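Local coordinates for protein sortase, SrtB family (Streptococcus pneumoniae PCS8235, PDB 4Y4Q) that probably acts as a cysteine transpeptidase of the sortase B family in the formation of the Type II pilus, a virulence factor, at residues F138-V141 and A142-A145; Q147-F150 and D151-Y155; R192-A195 and Y196-L200. All coordinates share one frame; numbering follows the deposited sequence.

Contact 1: F138-V141 and A142-A145; sequences FGDV and AKFA
Asp140, Val141 and Ala142 give up most surface where one weak helical turn of the sortase beta-barrel fold winds from 138 to 145. The helix around 139-143 is only weakly bonded, and its bonds run from a residue to the one three places on, the spacing of a 3-10 turn. Phe144 N donates to Val141 O at 3.1 Å, and Lys143 N to Asp140 O with a more bent N-H...O angle of 136°.

Val141 turns its side chain to Thr223 and His233, in strands 218-225 and 231-240. Ala142 brings its CB to 3.8 Å from Gly139 O, and a water spans the start of the turn, accepting from Ala142 N at 2.9 Å and donating to Phe138 O.

The carboxylate of Asp140 is held from outside the turn: its OD2 accepts a hydrogen bond from Asn81 N, which should steady the group. Its other oxygen faces Lys143, whose CG stands beside the backbone N (chi1 -60°) and whose chain then runs out extended along the exposed side. The salt bridge between them is long and weak, with Asp140 OD1 3.4 Å from Lys143 NZ.

Phe144 faces inward instead, toward Ile169, Met172 and Val235. The two carbonyls of the turn meet one margin of its ring: Val141 O lies at the edge, near the ring plane, and Asp140 O approaches obliquely, 3.2 Å from Phe144 CD1.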
# COMPACT_ATOMS: atom_id res chain seq x y z
N PHE A 138 1.51 -7.33 -10.47
CA PHE A 138 1.72 -7.23 -9.04
C PHE A 138 1.19 -8.50 -8.43
O PHE A 138 0.43 -8.48 -7.45
CB PHE A 138 1.03 -5.97 -8.51
CG PHE A 138 1.54 -4.72 -9.16
CD1 PHE A 138 1.00 -4.28 -10.36
CD2 PHE A 138 2.61 -4.03 -8.61
CE1 PHE A 138 1.50 -3.14 -11.00
CE2 PHE A 138 3.12 -2.89 -9.23
CZ PHE A 138 2.56 -2.44 -10.43
N GLY A 139 1.62 -9.61 -9.03
CA GLY A 139 1.15 -10.94 -8.71
C GLY A 139 1.27 -11.32 -7.25
O GLY A 139 0.42 -12.07 -6.75
N ASP A 140 2.30 -10.83 -6.57
CA ASP A 140 2.52 -11.20 -5.17
C ASP A 140 1.44 -10.64 -4.24
O ASP A 140 1.17 -11.21 -3.18
CB ASP A 140 3.92 -10.81 -4.68
CG ASP A 140 5.00 -11.81 -5.11
OD1 ASP A 140 4.78 -12.62 -6.04
OD2 ASP A 140 6.10 -11.77 -4.52
N VAL A 141 0.80 -9.54 -4.64
CA VAL A 141 -0.25 -8.99 -3.79
C VAL A 141 -1.37 -10.01 -3.57
O VAL A 141 -1.76 -10.28 -2.43
CB VAL A 141 -0.82 -7.66 -4.33
CG1 VAL A 141 -1.79 -7.05 -3.34
CG2 VAL A 141 0.31 -6.68 -4.59
N ALA A 142 -1.85 -10.60 -4.66
CA ALA A 142 -2.92 -11.60 -4.60
C ALA A 142 -2.51 -12.85 -3.81
O ALA A 142 -3.38 -13.60 -3.36
CB ALA A 142 -3.34 -11.99 -6.00
N LYS A 143 -1.21 -13.09 -3.66
CA LYS A 143 -0.77 -14.30 -2.96
C LYS A 143 -1.06 -14.20 -1.47
O LYS A 143 -1.09 -15.20 -0.77
CB LYS A 143 0.72 -14.58 -3.18
CG LYS A 143 1.12 -14.80 -4.62
CD LYS A 143 2.52 -15.39 -4.70
CE LYS A 143 3.02 -15.43 -6.14
NZ LYS A 143 4.42 -15.97 -6.20
N PHE A 144 -1.29 -12.98 -0.99
CA PHE A 144 -1.66 -12.78 0.41
C PHE A 144 -3.06 -13.33 0.72
O PHE A 144 -3.46 -13.40 1.88
CB PHE A 144 -1.55 -11.30 0.81
CG PHE A 144 -0.12 -10.83 0.97
CD1 PHE A 144 0.60 -10.36 -0.12
CD2 PHE A 144 0.49 -10.86 2.21
CE1 PHE A 144 1.93 -9.93 0.04
CE2 PHE A 144 1.82 -10.43 2.38
CZ PHE A 144 2.54 -9.97 1.29
N ALA A 145 -3.79 -13.74 -0.31
CA ALA A 145 -5.08 -14.40 -0.08
C ALA A 145 -4.89 -15.81 0.49
O ALA A 145 -5.83 -16.38 1.04
CB ALA A 145 -5.91 -14.43 -1.36
O HOH W 1 -1.94 -9.18 -7.22

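Contact 2: Q147-F150 and D151-Y155; sequences QEFF and DQHRY
His153 turns its ring against one face of the Phe149 ring at the C-terminal end of helix 147-152, where the chain leaves helical geometry, and its side chain donates a hydrogen bond to a carbonyl of the last turn. Phe149 O takes two bonds: His153 ND1 donates at 2.6 Å, nearly straight at 165°, and His153 N donates at 3.0 Å from the opposite face of the carbonyl plane. The first bond lies almost in the imidazole plane and would fix the rotation of that ring. With CG beside the backbone N (chi1 -59°), the imidazole is carried into a face-to-face stack on the phenyl, with the planes 29° apart. Several ring atoms approach too closely in the model, so the exact placement of the imidazole, including the very short ND1 bond, is doubtful.

The inner side of the turn is filled by Phe150, whose ring reaches Met172 and His206, and whose carbonyl accepts from Arg208 NH2.

Around the rest of the helix the contact is looser. Glu148, Asp151 and Gln152 are exposed, and Gln152 N makes weak bonds to Glu148 O and Phe149 O. The firmer bond on this side is Asp151 N to Gln147 O at 2.8 Å.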
# COMPACT_ATOMS: atom_id res chain seq x y z
N GLN A 147 -3.53 -18.34 3.27
CA GLN A 147 -3.29 -18.27 4.71
C GLN A 147 -1.80 -18.32 5.04
O GLN A 147 -1.27 -17.46 5.74
CB GLN A 147 -4.02 -19.43 5.41
CG GLN A 147 -4.01 -19.37 6.96
CD GLN A 147 -4.75 -18.15 7.51
OE1 GLN A 147 -4.13 -17.14 7.88
NE2 GLN A 147 -6.07 -18.22 7.54
N GLU A 148 -1.11 -19.33 4.51
CA GLU A 148 0.31 -19.53 4.78
C GLU A 148 1.19 -18.37 4.31
O GLU A 148 2.02 -17.86 5.05
CB GLU A 148 0.75 -20.84 4.11
CG GLU A 148 2.02 -21.43 4.63
CD GLU A 148 2.28 -22.82 4.06
OE1 GLU A 148 1.40 -23.70 4.23
OE2 GLU A 148 3.34 -23.01 3.42
N PHE A 149 0.99 -17.94 3.07
CA PHE A 149 1.77 -16.83 2.54
C PHE A 149 1.51 -15.58 3.39
O PHE A 149 2.44 -14.83 3.72
CB PHE A 149 1.40 -16.60 1.07
CG PHE A 149 2.32 -15.66 0.34
CD1 PHE A 149 2.16 -14.28 0.45
CD2 PHE A 149 3.34 -16.15 -0.47
CE1 PHE A 149 3.00 -13.40 -0.23
CE2 PHE A 149 4.19 -15.29 -1.15
CZ PHE A 149 4.02 -13.90 -1.03
N PHE A 150 0.25 -15.36 3.76
CA PHE A 150 -0.08 -14.23 4.62
C PHE A 150 0.62 -14.33 5.98
O PHE A 150 1.14 -13.35 6.48
CB PHE A 150 -1.59 -14.11 4.85
CG PHE A 150 -1.98 -12.97 5.77
CD1 PHE A 150 -2.19 -11.69 5.26
CD2 PHE A 150 -2.09 -13.17 7.14
CE1 PHE A 150 -2.54 -10.63 6.10
CE2 PHE A 150 -2.44 -12.12 7.99
CZ PHE A 150 -2.66 -10.84 7.47
N ASP A 151 0.60 -15.52 6.58
CA ASP A 151 1.18 -15.69 7.91
C ASP A 151 2.68 -15.44 7.88
O ASP A 151 3.25 -14.96 8.86
CB ASP A 151 0.90 -17.10 8.45
CG ASP A 151 -0.58 -17.33 8.77
OD1 ASP A 151 -1.33 -16.33 8.93
OD2 ASP A 151 -1.00 -18.50 8.87
N GLN A 152 3.31 -15.75 6.76
CA GLN A 152 4.77 -15.77 6.71
C GLN A 152 5.43 -14.50 6.16
O GLN A 152 6.64 -14.36 6.25
CB GLN A 152 5.25 -17.01 5.94
CG GLN A 152 4.77 -18.32 6.55
CD GLN A 152 5.83 -19.41 6.51
OE1 GLN A 152 6.49 -19.61 5.50
NE2 GLN A 152 6.00 -20.11 7.63
N HIS A 153 4.64 -13.68 5.48
CA HIS A 153 5.11 -12.39 5.06
C HIS A 153 4.41 -11.44 6.00
O HIS A 153 3.21 -11.20 5.88
CB HIS A 153 4.69 -12.11 3.61
CG HIS A 153 5.21 -13.11 2.63
ND1 HIS A 153 4.54 -14.28 2.34
CD2 HIS A 153 6.33 -13.13 1.88
CE1 HIS A 153 5.22 -14.97 1.44
NE2 HIS A 153 6.32 -14.29 1.15
N ARG A 154 5.18 -10.90 6.93
CA ARG A 154 4.63 -9.91 7.84
C ARG A 154 5.30 -8.55 7.70
O ARG A 154 4.66 -7.52 7.85
CB ARG A 154 4.77 -10.43 9.28
CG ARG A 154 4.28 -9.48 10.36
CD ARG A 154 4.15 -10.23 11.67
NE ARG A 154 4.01 -9.37 12.84
CZ ARG A 154 3.72 -9.82 14.06
NH1 ARG A 154 3.52 -11.12 14.25
NH2 ARG A 154 3.62 -8.99 15.08
N TYR A 155 6.60 -8.54 7.41
CA TYR A 155 7.37 -7.31 7.49
C TYR A 155 7.88 -6.81 6.15
O TYR A 155 7.98 -7.56 5.16
CB TYR A 155 8.55 -7.46 8.48
CG TYR A 155 8.15 -7.84 9.89
CD1 TYR A 155 7.66 -6.89 10.78
CD2 TYR A 155 8.28 -9.15 10.34
CE1 TYR A 155 7.31 -7.23 12.08
CE2 TYR A 155 7.93 -9.50 11.64
CZ TYR A 155 7.44 -8.55 12.50
OH TYR A 155 7.09 -8.90 13.79

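Contact 3: R192-A195 and Y196-L200; sequences RQQA and YLDHL
Gln194 and Asp198, one turn apart, are joined twice, once through their side chains and once through the backbone. The amide NE2 of Gln194 donates to Asp198 OD1 at 2.8 Å and 161°, nearly straight. OD1 lies almost in the plane of the amide, so one N-H is aimed squarely at it; seen from the carboxylate, the donor comes in on the syn side but 33° out of the plane. The two flat groups are also well twisted against each other. Gln194 gets there by running CG anti to its own N and then bending at chi2 (67°), which swings the amide along the helix, while Asp198 keeps CG beside its backbone N and leans back toward the preceding turn. Beside this bridge, Asp198 N donates to Gln194 O at 2.8 Å, and Leu197 CD2 passes 4.1 Å from Gln194 NE2.

The platform is helix 190-202, regular in its alpha-helical bonding: Tyr196 N to Arg192 O, Leu197 N to Gln193 O at 2.9 Å, and His199 N to Ala195 O at 3.1 Å. It lies in the connection between strands 163-176 and 218-225, consistent with the helix that class B sortases carry between the sixth and seventh strands of their barrel.

One side of the helix is exposed, with Arg192, Ala195 and Asp198; the other is pressed on the barrel. Leu197 rests on Ile218, Leu200 on Leu173, and Tyr196 on Leu220 and the loop residue Ile187. The outer polar anchors come from that loop region too, for Gln193 NE2 donates to Ile187 O and Tyr196 OH bonds to the carbonyl oxygen of Ile182.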
# COMPACT_ATOMS: atom_id res chain seq x y z
N ARG A 192 -13.48 9.35 13.75
CA ARG A 192 -13.73 9.04 12.35
C ARG A 192 -12.68 8.07 11.79
O ARG A 192 -13.02 7.12 11.08
CB ARG A 192 -13.79 10.32 11.52
CG ARG A 192 -14.12 10.11 10.05
CD ARG A 192 -14.19 11.43 9.27
NE ARG A 192 -15.40 12.19 9.56
CZ ARG A 192 -15.46 13.16 10.47
NH1 ARG A 192 -14.38 13.46 11.18
NH2 ARG A 192 -16.59 13.82 10.68
N GLN A 193 -11.42 8.30 12.12
CA GLN A 193 -10.36 7.36 11.75
C GLN A 193 -10.65 6.00 12.39
O GLN A 193 -10.50 4.96 11.74
CB GLN A 193 -8.99 7.90 12.17
CG GLN A 193 -8.40 8.96 11.22
CD GLN A 193 -7.42 9.89 11.91
OE1 GLN A 193 -7.16 9.76 13.10
NE2 GLN A 193 -6.89 10.85 11.16
N GLN A 194 -11.10 6.00 13.64
CA GLN A 194 -11.39 4.74 14.32
C GLN A 194 -12.49 3.95 13.61
O GLN A 194 -12.39 2.74 13.44
CB GLN A 194 -11.75 4.96 15.78
CG GLN A 194 -11.88 3.64 16.55
CD GLN A 194 -10.55 2.93 16.69
OE1 GLN A 194 -9.60 3.48 17.26
NE2 GLN A 194 -10.45 1.71 16.16
N ALA A 195 -13.54 4.65 13.17
CA ALA A 195 -14.62 4.03 12.42
C ALA A 195 -14.15 3.46 11.08
O ALA A 195 -14.58 2.39 10.65
CB ALA A 195 -15.77 5.01 12.22
N TYR A 196 -13.26 4.18 10.40
CA TYR A 196 -12.70 3.66 9.15
C TYR A 196 -11.92 2.38 9.42
O TYR A 196 -12.03 1.40 8.67
CB TYR A 196 -11.78 4.70 8.50
CG TYR A 196 -11.03 4.23 7.26
CD1 TYR A 196 -11.65 4.23 6.02
CD2 TYR A 196 -9.70 3.84 7.32
CE1 TYR A 196 -10.98 3.83 4.88
CE2 TYR A 196 -9.01 3.43 6.17
CZ TYR A 196 -9.65 3.43 4.96
OH TYR A 196 -8.99 3.04 3.83
N LEU A 197 -11.14 2.39 10.50
CA LEU A 197 -10.33 1.24 10.89
C LEU A 197 -11.22 0.06 11.25
O LEU A 197 -10.99 -1.07 10.81
CB LEU A 197 -9.48 1.63 12.10
CG LEU A 197 -8.10 1.04 12.31
CD1 LEU A 197 -7.28 1.07 11.03
CD2 LEU A 197 -7.42 1.85 13.39
N ASP A 198 -12.26 0.33 12.04
CA ASP A 198 -13.16 -0.72 12.51
C ASP A 198 -13.83 -1.44 11.35
O ASP A 198 -13.98 -2.66 11.37
CB ASP A 198 -14.20 -0.15 13.48
CG ASP A 198 -13.64 0.10 14.88
OD1 ASP A 198 -12.41 0.05 15.05
OD2 ASP A 198 -14.45 0.34 15.80
N HIS A 199 -14.23 -0.69 10.32
CA HIS A 199 -14.88 -1.29 9.16
C HIS A 199 -13.87 -2.07 8.34
O HIS A 199 -14.11 -3.23 7.97
CB HIS A 199 -15.59 -0.24 8.28
CG HIS A 199 -16.20 -0.83 7.04
ND1 HIS A 199 -15.57 -0.79 5.82
CD2 HIS A 199 -17.36 -1.50 6.85
CE1 HIS A 199 -16.33 -1.40 4.92
NE2 HIS A 199 -17.42 -1.84 5.52
N LEU A 200 -12.73 -1.43 8.06
CA LEU A 200 -11.64 -2.06 7.32
C LEU A 200 -11.33 -3.45 7.89
O LEU A 200 -11.30 -4.44 7.16
CB LEU A 200 -10.40 -1.17 7.37
CG LEU A 200 -9.23 -1.51 6.44
CD1 LEU A 200 -9.66 -1.53 4.98
CD2 LEU A 200 -8.11 -0.51 6.65

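Contacts 1 and 2 have centres about 11 Å apart; helices 139-143 and 147-152 follow each other in the chain and pack directly together. Lys143 O lies 3.4 Å from Phe149 CB, and the two rings meet edge-to-face with Phe144 CE1 3.6 Å from Phe149 CE1. Contact 3 stands apart, its nearest atoms about 13 Å from those of contact 1 and about 11 Å from those of contact 2. Strand 218-225 nevertheless runs past both contact 1 and contact 3. In sortases the catalytic cysteine lies near the end of the strand that probably corresponds to 218-225, so contact 1 probably lies closer to the active site than contact 3.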